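Local structure of glycoside hydrolase family 31 (Trueperella pyogenes, 5I0F) at residues A371-I374 with R375-E379; A622-Y625 with T626-E630; R633-L636 with V637-R641; D661-I664 with W665-P668. The protein degrades cycloalternan as a family 31 glycoside hydrolase, through a covalent intermediate and so probably by a retaining mechanism. One frame throughout, in Å; residues are numbered along the deposited sequence.

Interaction 1 (A371-I374 with R375-E379); sequences AGMI and RELHE
Ile374 O accepts the backbone N-H of His378 at 2.8 Å, with an N-H...O angle of 164°. This is one turn of helix 370-379, and the contact is local, between residues four apart. The same carbonyl oxygen also lies over one face of the His378 imidazole, 3.3 Å from His378 CG. Ile374 CG2 covers the ring further out, 3.5 Å from His378 CE1, in a CH-pi contact 26° off the ring normal. The two side chains run side by side and point the same way. The His378 CG stands anti to its carbonyl carbon (chi1 -75°), which leans the ring back along the helix over Ile374. NE2 at the far end of the ring is hydrogen-bonded to Asp462, so the ring is held by a contact on its face and a hydrogen bond at NE2.

On another side of the helix Met373 CG meets Leu377 CD1 at 3.9 Å, and the two chains cross at a slant. Arg375 folds back with a bend at chi3. Its guanidinium lays one face over Gly372 CA, which Arg375 NH1 approaches to 3.6 Å. Arg375 NE and NH2 both bind Glu376 OE2, side-on and close to the guanidinium plane, NE at 3.0 Å. This side-on grip helps to set the rotation of the guanidinium.

Met373 and Leu377 face the barrel. They pack on Met311 of helix 307-320 and on Ile329 and Val327 of strand 326-329, while Ile374 rests on Ile461 in a loop before strand 463-466.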
loop_
_atom_site.group_PDB
_atom_site.type_symbol
_atom_site.label_atom_id
_atom_site.label_comp_id
_atom_site.label_asym_id
_atom_site.label_seq_id
_atom_site.Cartn_x
_atom_site.Cartn_y
_atom_site.Cartn_z
ATOM N N ALA A 371 -13.670 -16.252 23.297
ATOM C CA ALA A 371 -14.873 -16.789 22.661
ATOM C C ALA A 371 -16.123 -16.096 23.220
ATOM O O ALA A 371 -17.027 -15.798 22.464
ATOM C CB ALA A 371 -14.974 -18.304 22.832
ATOM N N GLY A 372 -16.144 -15.834 24.532
ATOM C CA GLY A 372 -17.229 -15.093 25.196
ATOM C C GLY A 372 -17.370 -13.636 24.761
ATOM O O GLY A 372 -18.475 -13.151 24.544
ATOM N N MET A 373 -16.250 -12.938 24.626
ATOM C CA MET A 373 -16.241 -11.612 23.991
ATOM C C MET A 373 -16.900 -11.619 22.603
ATOM O O MET A 373 -17.824 -10.851 22.342
ATOM C CB MET A 373 -14.810 -11.077 23.904
ATOM C CG MET A 373 -14.712 -9.765 23.156
ATOM S SD MET A 373 -13.006 -9.267 23.012
ATOM C CE MET A 373 -12.305 -10.452 21.865
ATOM N N ILE A 374 -16.466 -12.534 21.746
ATOM C CA ILE A 374 -16.966 -12.575 20.372
ATOM C C ILE A 374 -18.470 -12.907 20.339
ATOM O O ILE A 374 -19.230 -12.258 19.631
ATOM C CB ILE A 374 -16.123 -13.524 19.481
ATOM C CG1 ILE A 374 -14.668 -13.005 19.398
ATOM C CG2 ILE A 374 -16.714 -13.613 18.073
ATOM C CD1 ILE A 374 -13.607 -14.048 19.145
ATOM N N ARG A 375 -18.892 -13.896 21.123
ATOM C CA ARG A 375 -20.299 -14.249 21.198
ATOM C C ARG A 375 -21.147 -13.035 21.634
ATOM O O ARG A 375 -22.185 -12.737 21.044
ATOM C CB ARG A 375 -20.497 -15.432 22.164
ATOM C CG ARG A 375 -21.933 -15.888 22.364
ATOM C CD ARG A 375 -22.092 -16.868 23.535
ATOM N NE ARG A 375 -21.840 -16.191 24.816
ATOM C CZ ARG A 375 -20.831 -16.440 25.661
ATOM N NH1 ARG A 375 -19.941 -17.414 25.440
ATOM N NH2 ARG A 375 -20.723 -15.706 26.767
ATOM N N GLU A 376 -20.703 -12.353 22.680
ATOM C CA GLU A 376 -21.452 -11.228 23.206
ATOM C C GLU A 376 -21.451 -10.048 22.254
ATOM O O GLU A 376 -22.475 -9.380 22.114
ATOM C CB GLU A 376 -20.949 -10.814 24.604
ATOM C CG GLU A 376 -21.176 -11.873 25.692
ATOM C CD GLU A 376 -22.626 -12.350 25.836
ATOM O OE1 GLU A 376 -23.539 -11.492 25.845
ATOM O OE2 GLU A 376 -22.844 -13.583 25.956
ATOM N N LEU A 377 -20.321 -9.787 21.600
ATOM C CA LEU A 377 -20.298 -8.743 20.576
ATOM C C LEU A 377 -21.227 -9.104 19.405
ATOM O O LEU A 377 -22.034 -8.252 18.985
ATOM C CB LEU A 377 -18.867 -8.412 20.168
ATOM C CG LEU A 377 -18.086 -7.677 21.272
ATOM C CD1 LEU A 377 -16.681 -7.407 20.800
ATOM C CD2 LEU A 377 -18.706 -6.373 21.731
ATOM N N HIS A 378 -21.229 -10.379 18.991
ATOM C CA HIS A 378 -22.176 -10.830 17.965
ATOM C C HIS A 378 -23.630 -10.590 18.363
ATOM O O HIS A 378 -24.413 -10.156 17.531
ATOM C CB HIS A 378 -21.967 -12.297 17.580
ATOM C CG HIS A 378 -20.766 -12.523 16.712
ATOM N ND1 HIS A 378 -20.265 -13.780 16.457
ATOM C CD2 HIS A 378 -19.973 -11.654 16.035
ATOM C CE1 HIS A 378 -19.206 -13.676 15.670
ATOM N NE2 HIS A 378 -19.019 -12.401 15.383
ATOM N N GLU A 379 -23.977 -10.819 19.623
ATOM C CA GLU A 379 -25.359 -10.581 20.092
ATOM C C GLU A 379 -25.763 -9.116 20.034
ATOM O O GLU A 379 -26.939 -8.802 19.882
ATOM C CB GLU A 379 -25.548 -11.107 21.504
ATOM C CG GLU A 379 -25.575 -12.615 21.533
ATOM C CD GLU A 379 -25.622 -13.172 22.935
ATOM O OE1 GLU A 379 -26.060 -12.442 23.870
ATOM O OE2 GLU A 379 -25.246 -14.357 23.092
#

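Interaction 2 (A622-Y625 with T626-E630); sequences ARHY and TRVRE
The Arg627 guanidinium lies with one face over the backbone of Arg623 and His624. Arg623 O sits 4.0 Å from Arg627 CZ, and His624 N lies toward the rim of the same face. These are i to i+4 and i to i+3 contacts within the long helix 617-646, which follows the last strand of the family 31 beta/alpha barrel. Arg627 NH2 comes to 3.5 Å from His624 CA. The bend of Arg627 at chi3 (-61°) lays its end back along the helix. Val628 CG2 approaches one face of the His624 ring, near the rim, 4.2 Å from His624 CE1. His624 CD2 in turn sits over the centre of the Tyr625 ring.

The polar ends turn outward to other parts of the chain. His624 NE2 and Tyr625 OH bind the backbone oxygens of Asp721 and Trp720, which ties the helix to the C-terminal domain. Arg629 reaches carbonyls of Phe295, Met585 and Pro586, just ahead of barrel strands 297-300 and 587-590, and of Thr583 at the end of helix 572-583.

Thr626 doubles a helix bond. Its N gives the usual bond to Ala622 O at 2.8 Å. Its OG1, beside the backbone N at chi1 -55°, donates to the same Ala622 O at 2.9 Å, from the opposite face of the carbonyl plane.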
loop_
_atom_site.group_PDB
_atom_site.type_symbol
_atom_site.label_atom_id
_atom_site.label_comp_id
_atom_site.label_asym_id
_atom_site.label_seq_id
_atom_site.Cartn_x
_atom_site.Cartn_y
_atom_site.Cartn_z
ATOM N N ALA A 622 -20.519 13.246 16.524
ATOM C CA ALA A 622 -20.368 11.852 16.150
ATOM C C ALA A 622 -21.709 11.103 16.173
ATOM O O ALA A 622 -21.970 10.283 15.289
ATOM C CB ALA A 622 -19.359 11.161 17.042
ATOM N N ARG A 623 -22.560 11.412 17.163
ATOM C CA ARG A 623 -23.929 10.881 17.196
ATOM C C ARG A 623 -24.674 11.245 15.915
ATOM O O ARG A 623 -25.248 10.371 15.259
ATOM C CB ARG A 623 -24.719 11.398 18.428
ATOM C CG ARG A 623 -24.621 10.543 19.684
ATOM C CD ARG A 623 -25.608 10.985 20.783
ATOM N NE ARG A 623 -25.074 12.099 21.581
ATOM C CZ ARG A 623 -24.220 11.992 22.604
ATOM N NH1 ARG A 623 -23.810 13.089 23.246
ATOM N NH2 ARG A 623 -23.765 10.820 23.019
ATOM N N HIS A 624 -24.648 12.538 15.573
ATOM C CA HIS A 624 -25.297 13.076 14.365
ATOM C C HIS A 624 -24.829 12.372 13.086
ATOM O O HIS A 624 -25.642 11.849 12.318
ATOM C CB HIS A 624 -25.055 14.601 14.296
ATOM C CG HIS A 624 -25.354 15.229 12.972
ATOM N ND1 HIS A 624 -26.626 15.311 12.451
ATOM C CD2 HIS A 624 -24.543 15.854 12.086
ATOM C CE1 HIS A 624 -26.586 15.929 11.283
ATOM N NE2 HIS A 624 -25.332 16.276 11.040
ATOM N N TYR A 625 -23.522 12.354 12.854
ATOM C CA TYR A 625 -23.006 11.714 11.641
ATOM C C TYR A 625 -23.161 10.187 11.638
ATOM O O TYR A 625 -23.338 9.601 10.556
ATOM C CB TYR A 625 -21.567 12.159 11.354
ATOM C CG TYR A 625 -21.520 13.577 10.804
ATOM C CD1 TYR A 625 -22.107 13.890 9.556
ATOM C CD2 TYR A 625 -20.907 14.595 11.511
ATOM C CE1 TYR A 625 -22.059 15.181 9.030
ATOM C CE2 TYR A 625 -20.866 15.893 11.005
ATOM C CZ TYR A 625 -21.464 16.192 9.780
ATOM O OH TYR A 625 -21.398 17.487 9.287
ATOM N N THR A 626 -23.139 9.542 12.804
ATOM C CA THR A 626 -23.378 8.093 12.835
ATOM C C THR A 626 -24.853 7.785 12.549
ATOM O O THR A 626 -25.131 6.792 11.882
ATOM C CB THR A 626 -22.781 7.384 14.072
ATOM O OG1 THR A 626 -21.377 7.677 14.168
ATOM C CG2 THR A 626 -22.879 5.888 13.944
ATOM N N ARG A 627 -25.784 8.653 12.968
ATOM C CA ARG A 627 -27.175 8.538 12.525
ATOM C C ARG A 627 -27.276 8.677 11.002
ATOM O O ARG A 627 -28.007 7.923 10.368
ATOM C CB ARG A 627 -28.109 9.593 13.187
ATOM C CG ARG A 627 -28.601 9.252 14.582
ATOM C CD ARG A 627 -29.650 10.251 15.106
ATOM N NE ARG A 627 -29.136 11.643 15.213
ATOM C CZ ARG A 627 -28.672 12.245 16.328
ATOM N NH1 ARG A 627 -28.656 11.627 17.517
ATOM N NH2 ARG A 627 -28.227 13.495 16.257
ATOM N N VAL A 628 -26.546 9.636 10.420
ATOM C CA VAL A 628 -26.513 9.806 8.981
ATOM C C VAL A 628 -25.956 8.537 8.305
ATOM O O VAL A 628 -26.543 8.012 7.314
ATOM C CB VAL A 628 -25.715 11.073 8.572
ATOM C CG1 VAL A 628 -25.522 11.135 7.065
ATOM C CG2 VAL A 628 -26.440 12.341 9.060
ATOM N N ARG A 629 -24.868 8.017 8.868
ATOM C CA ARG A 629 -24.257 6.807 8.331
ATOM C C ARG A 629 -25.254 5.634 8.330
ATOM O O ARG A 629 -25.375 4.906 7.320
ATOM C CB ARG A 629 -23.006 6.446 9.095
ATOM C CG ARG A 629 -22.252 5.234 8.546
ATOM C CD ARG A 629 -21.739 5.504 7.150
ATOM N NE ARG A 629 -20.903 4.415 6.626
ATOM C CZ ARG A 629 -20.212 4.463 5.489
ATOM N NH1 ARG A 629 -20.176 5.557 4.748
ATOM N NH2 ARG A 629 -19.502 3.409 5.107
ATOM N N GLU A 630 -26.002 5.487 9.430
ATOM C CA GLU A 630 -26.992 4.419 9.523
ATOM C C GLU A 630 -28.072 4.593 8.460
ATOM O O GLU A 630 -28.416 3.627 7.785
ATOM C CB GLU A 630 -27.611 4.331 10.934
ATOM C CG GLU A 630 -26.612 3.879 12.006
ATOM C CD GLU A 630 -26.157 2.447 11.813
ATOM O OE1 GLU A 630 -26.945 1.543 12.135
ATOM O OE2 GLU A 630 -25.009 2.207 11.338
#

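Interaction 3 (R633-L636 with V637-R641); sequences RPYL and VAQTR
Residues 633-636 and 637-641 form consecutive turns of helix 617-646. Four backbone bonds join them, from Val637 N to Arg633 O (2.9 Å) through Thr640 N to Leu636 O (3.0 Å). The helix is kinked at Pro634 and Tyr635, whose nitrogens make no bond to the turn before. Proline has no N-H to give. Pro634 O still accepts from Ala638 N, and the bonds to the next turn are all made.

The main side-chain contact joins Tyr635 and Gln639. Gln639 CG sits over one face of the phenol ring, 3.4 Å from Tyr635 CZ, in a CH-pi contact only 17° off the ring normal. The amide follows the ring nearly flat, its plane 22° from the ring plane, with Gln639 NE2 3.7 Å from Tyr635 CE1. Two torsions bring this about: Tyr635 CG is anti to N (chi1 -177°), while Gln639 turns sharply at chi2. Both polar ends reach the hairpin of strands 671-673 and 677-679, at the end of its first strand and in its turn. Tyr635 OH bonds Leu673 O and Glu676 N, and Gln639 OE1 takes Asp675 N.

Leu636 O is gripped twice. Thr640 OG1 donates to it at 2.8 Å, from the face of its plane opposite to Thr640 N. On another side, Val637 CG2 lies against Arg633 CG at 4.2 Å. Arg633 ends in salt bridges to Glu292 and Glu630.

These are ordinary i to i+4 helix contacts with a proline kink. They join the helix at the end of the barrel to that hairpin in the C-terminal beta domain.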
loop_
_atom_site.group_PDB
_atom_site.type_symbol
_atom_site.label_atom_id
_atom_site.label_comp_id
_atom_site.label_asym_id
_atom_site.label_seq_id
_atom_site.Cartn_x
_atom_site.Cartn_y
_atom_site.Cartn_z
ATOM N N ARG A 633 -27.128 3.391 4.999
ATOM C CA ARG A 633 -26.818 1.976 4.748
ATOM C C ARG A 633 -27.544 1.380 3.530
ATOM O O ARG A 633 -26.888 0.746 2.713
ATOM C CB ARG A 633 -27.051 1.066 5.957
ATOM C CG ARG A 633 -26.379 -0.286 5.703
ATOM C CD ARG A 633 -26.015 -1.117 6.907
ATOM N NE ARG A 633 -25.512 -0.396 8.085
ATOM C CZ ARG A 633 -25.053 -1.026 9.167
ATOM N NH1 ARG A 633 -24.990 -2.357 9.187
ATOM N NH2 ARG A 633 -24.649 -0.335 10.236
ATOM N N PRO A 634 -28.878 1.575 3.417
ATOM C CA PRO A 634 -29.581 1.007 2.254
ATOM C C PRO A 634 -29.056 1.558 0.927
ATOM O O PRO A 634 -28.982 0.821 -0.041
ATOM C CB PRO A 634 -31.044 1.400 2.449
ATOM C CG PRO A 634 -31.136 2.054 3.789
ATOM C CD PRO A 634 -29.791 2.229 4.377
ATOM N N TYR A 635 -28.694 2.834 0.895
ATOM C CA TYR A 635 -28.088 3.453 -0.285
ATOM C C TYR A 635 -26.715 2.828 -0.619
ATOM O O TYR A 635 -26.438 2.522 -1.780
ATOM C CB TYR A 635 -27.938 4.968 -0.071
ATOM C CG TYR A 635 -27.373 5.696 -1.273
ATOM C CD1 TYR A 635 -28.165 5.953 -2.407
ATOM C CD2 TYR A 635 -26.041 6.122 -1.291
ATOM C CE1 TYR A 635 -27.644 6.612 -3.516
ATOM C CE2 TYR A 635 -25.520 6.788 -2.390
ATOM C CZ TYR A 635 -26.312 7.021 -3.502
ATOM O OH TYR A 635 -25.750 7.663 -4.578
ATOM N N LEU A 636 -25.867 2.675 0.389
ATOM C CA LEU A 636 -24.546 2.078 0.192
ATOM C C LEU A 636 -24.672 0.635 -0.324
ATOM O O LEU A 636 -23.956 0.235 -1.248
ATOM C CB LEU A 636 -23.736 2.094 1.487
ATOM C CG LEU A 636 -23.265 3.453 1.998
ATOM C CD1 LEU A 636 -22.783 3.385 3.437
ATOM C CD2 LEU A 636 -22.153 3.991 1.113
ATOM N N VAL A 637 -25.579 -0.132 0.276
ATOM C CA VAL A 637 -25.811 -1.514 -0.145
ATOM C C VAL A 637 -26.299 -1.571 -1.610
ATOM O O VAL A 637 -25.756 -2.355 -2.414
ATOM C CB VAL A 637 -26.808 -2.240 0.795
ATOM C CG1 VAL A 637 -27.285 -3.565 0.205
ATOM C CG2 VAL A 637 -26.182 -2.499 2.149
ATOM N N ALA A 638 -27.298 -0.761 -1.959
ATOM C CA ALA A 638 -27.856 -0.800 -3.318
ATOM C C ALA A 638 -26.855 -0.286 -4.374
ATOM O O ALA A 638 -26.717 -0.891 -5.449
ATOM C CB ALA A 638 -29.163 -0.032 -3.405
ATOM N N GLN A 639 -26.160 0.807 -4.066
ATOM C CA GLN A 639 -25.224 1.397 -5.028
ATOM C C GLN A 639 -24.009 0.484 -5.257
ATOM O O GLN A 639 -23.532 0.365 -6.393
ATOM C CB GLN A 639 -24.765 2.778 -4.582
ATOM C CG GLN A 639 -25.873 3.824 -4.632
ATOM C CD GLN A 639 -26.351 4.073 -6.050
ATOM O OE1 GLN A 639 -25.543 4.222 -6.973
ATOM N NE2 GLN A 639 -27.657 4.119 -6.232
ATOM N N THR A 640 -23.551 -0.163 -4.190
ATOM C CA THR A 640 -22.504 -1.190 -4.304
ATOM C C THR A 640 -22.922 -2.356 -5.208
ATOM O O THR A 640 -22.162 -2.774 -6.082
ATOM C CB THR A 640 -22.096 -1.717 -2.930
ATOM O OG1 THR A 640 -21.502 -0.659 -2.177
ATOM C CG2 THR A 640 -21.100 -2.874 -3.060
ATOM N N ARG A 641 -24.113 -2.892 -4.989
ATOM C CA ARG A 641 -24.651 -3.914 -5.898
ATOM C C ARG A 641 -24.653 -3.422 -7.352
ATOM O O ARG A 641 -24.238 -4.147 -8.258
ATOM C CB ARG A 641 -26.075 -4.350 -5.483
ATOM C CG ARG A 641 -26.101 -5.221 -4.238
ATOM C CD ARG A 641 -27.486 -5.828 -3.990
ATOM N NE ARG A 641 -28.545 -4.845 -3.626
ATOM C CZ ARG A 641 -29.265 -4.830 -2.491
ATOM N NH1 ARG A 641 -29.090 -5.758 -1.533
ATOM N NH2 ARG A 641 -30.185 -3.867 -2.300
#

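Interaction 4 (D661-I664 with W665-P668); sequences DPEI and WAHP
Glu663 OE2 accepts from His667 NE2 at 2.7 Å, with an N-H...O angle of 159°. The oxygen lies in the plane of the imidazole, at its edge. From the other side the fit is less regular: NE2 meets OE2 from above the carboxylate plane, and the two planes stand 58° apart. Glu663 bends at chi2 (68°) to bring its carboxylate round to the histidine. Glu663 O also lies at the edge of the same ring, 3.3 Å from His667 CD2.

The backbone beneath is a short 3-10 turn. Ala666 N bonds Glu663 O at 3.2 Å, and His667 N bonds Ile664 O at 3.0 Å. Trp665 N gives only a weak bond to Pro662 O. An Asx turn starts the segment: Asp661 OD1 accepts from Glu663 N. A water lies 2.9 Å from Ile664 O and near His667 O, at the exit of the turn.

The packing comes from Ile664 and Trp665, side by side. Ile664 CG1 takes the crowded position between N and C and sits over one face of the five-membered ring of the indole, 3.7 Å from Trp665 CD1. Asp661 OD2 bonds Tyr693 OH.

Through Trp665, stacked on His174, the turn joins the C-terminal domain to strand 174-179. His667 carries a proton on NE2, and the close carboxylate would probably favour the positively charged form of the ring.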
loop_
_atom_site.group_PDB
_atom_site.type_symbol
_atom_site.label_atom_id
_atom_site.label_comp_id
_atom_site.label_asym_id
_atom_site.label_seq_id
_atom_site.Cartn_x
_atom_site.Cartn_y
_atom_site.Cartn_z
ATOM N N ASP A 661 -17.968 17.555 -19.495
ATOM C CA ASP A 661 -17.936 18.871 -18.879
ATOM C C ASP A 661 -16.507 19.179 -18.427
ATOM O O ASP A 661 -16.056 18.617 -17.452
ATOM C CB ASP A 661 -18.868 18.870 -17.687
ATOM C CG ASP A 661 -19.021 20.237 -17.048
ATOM O OD1 ASP A 661 -18.195 21.140 -17.252
ATOM O OD2 ASP A 661 -20.000 20.384 -16.322
ATOM N N PRO A 662 -15.804 20.086 -19.119
ATOM C CA PRO A 662 -14.400 20.329 -18.775
ATOM C C PRO A 662 -14.150 20.953 -17.397
ATOM O O PRO A 662 -13.056 20.817 -16.872
ATOM C CB PRO A 662 -13.902 21.271 -19.892
ATOM C CG PRO A 662 -15.057 21.574 -20.765
ATOM C CD PRO A 662 -16.295 20.988 -20.176
ATOM N N GLU A 663 -15.152 21.616 -16.814
ATOM C CA GLU A 663 -15.001 22.246 -15.498
ATOM C C GLU A 663 -14.779 21.262 -14.331
ATOM O O GLU A 663 -14.259 21.657 -13.303
ATOM C CB GLU A 663 -16.205 23.169 -15.220
ATOM C CG GLU A 663 -16.274 23.850 -13.842
ATOM C CD GLU A 663 -15.200 24.909 -13.565
ATOM O OE1 GLU A 663 -14.500 25.317 -14.529
ATOM O OE2 GLU A 663 -15.080 25.374 -12.377
ATOM N N ILE A 664 -15.136 19.989 -14.491
ATOM C CA ILE A 664 -14.918 19.004 -13.429
ATOM C C ILE A 664 -13.445 18.901 -12.984
ATOM O O ILE A 664 -13.172 18.647 -11.815
ATOM C CB ILE A 664 -15.460 17.595 -13.799
ATOM C CG1 ILE A 664 -14.703 16.988 -14.995
ATOM C CG2 ILE A 664 -16.963 17.631 -14.041
ATOM C CD1 ILE A 664 -15.117 15.575 -15.348
ATOM N N TRP A 665 -12.499 19.176 -13.881
ATOM C CA TRP A 665 -11.066 18.965 -13.553
ATOM C C TRP A 665 -10.539 20.041 -12.606
ATOM O O TRP A 665 -9.554 19.822 -11.915
ATOM C CB TRP A 665 -10.235 18.839 -14.842
ATOM C CG TRP A 665 -10.707 17.672 -15.639
ATOM C CD1 TRP A 665 -11.538 17.700 -16.733
ATOM C CD2 TRP A 665 -10.440 16.280 -15.376
ATOM N NE1 TRP A 665 -11.779 16.424 -17.175
ATOM C CE2 TRP A 665 -11.119 15.531 -16.369
ATOM C CE3 TRP A 665 -9.691 15.603 -14.415
ATOM C CZ2 TRP A 665 -11.073 14.129 -16.427
ATOM C CZ3 TRP A 665 -9.623 14.198 -14.476
ATOM C CH2 TRP A 665 -10.323 13.482 -15.482
ATOM N N ALA A 666 -11.242 21.177 -12.531
ATOM C CA ALA A 666 -10.908 22.227 -11.579
ATOM C C ALA A 666 -11.352 21.890 -10.136
ATOM O O ALA A 666 -11.015 22.622 -9.200
ATOM C CB ALA A 666 -11.488 23.566 -12.046
ATOM N N HIS A 667 -12.080 20.785 -9.945
ATOM C CA HIS A 667 -12.596 20.396 -8.631
ATOM C C HIS A 667 -12.305 18.924 -8.333
ATOM O O HIS A 667 -13.206 18.118 -8.158
ATOM C CB HIS A 667 -14.080 20.730 -8.575
ATOM C CG HIS A 667 -14.372 22.144 -8.974
ATOM N ND1 HIS A 667 -14.468 23.175 -8.069
ATOM C CD2 HIS A 667 -14.527 22.703 -10.197
ATOM C CE1 HIS A 667 -14.695 24.303 -8.713
ATOM N NE2 HIS A 667 -14.732 24.043 -10.006
ATOM N N PRO A 668 -11.019 18.579 -8.253
ATOM C CA PRO A 668 -10.642 17.172 -8.146
ATOM C C PRO A 668 -10.889 16.479 -6.789
ATOM O O PRO A 668 -10.704 15.253 -6.723
ATOM C CB PRO A 668 -9.164 17.195 -8.484
ATOM C CG PRO A 668 -8.703 18.511 -7.930
ATOM C CD PRO A 668 -9.842 19.462 -8.210
HETATM O O HOH W 1 -13.284 16.113 -10.484
#

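How the interactions relate
Interactions 1, 2 and 3 are turns of alpha helix in the barrel domain. Interaction 4 is a 3-10 turn in the C-terminal domain, at the surface. Interactions 2 and 3 share helix 617-646 and touch where Arg629 CZ meets Leu636 CD1 at 3.5 Å. Interaction 1 lies on another barrel helix and touches none of the others. It and interaction 2 are each about half buried. Interaction 1 keeps its charged groups outward, while interaction 2 also buries Arg629 among backbone carbonyls. Interactions 2 and 3 each contain a threonine that doubles a helix bond. Aliphatic groups lie over ring faces in all four. A carboxylate bound across the contact itself occurs only in interaction 4.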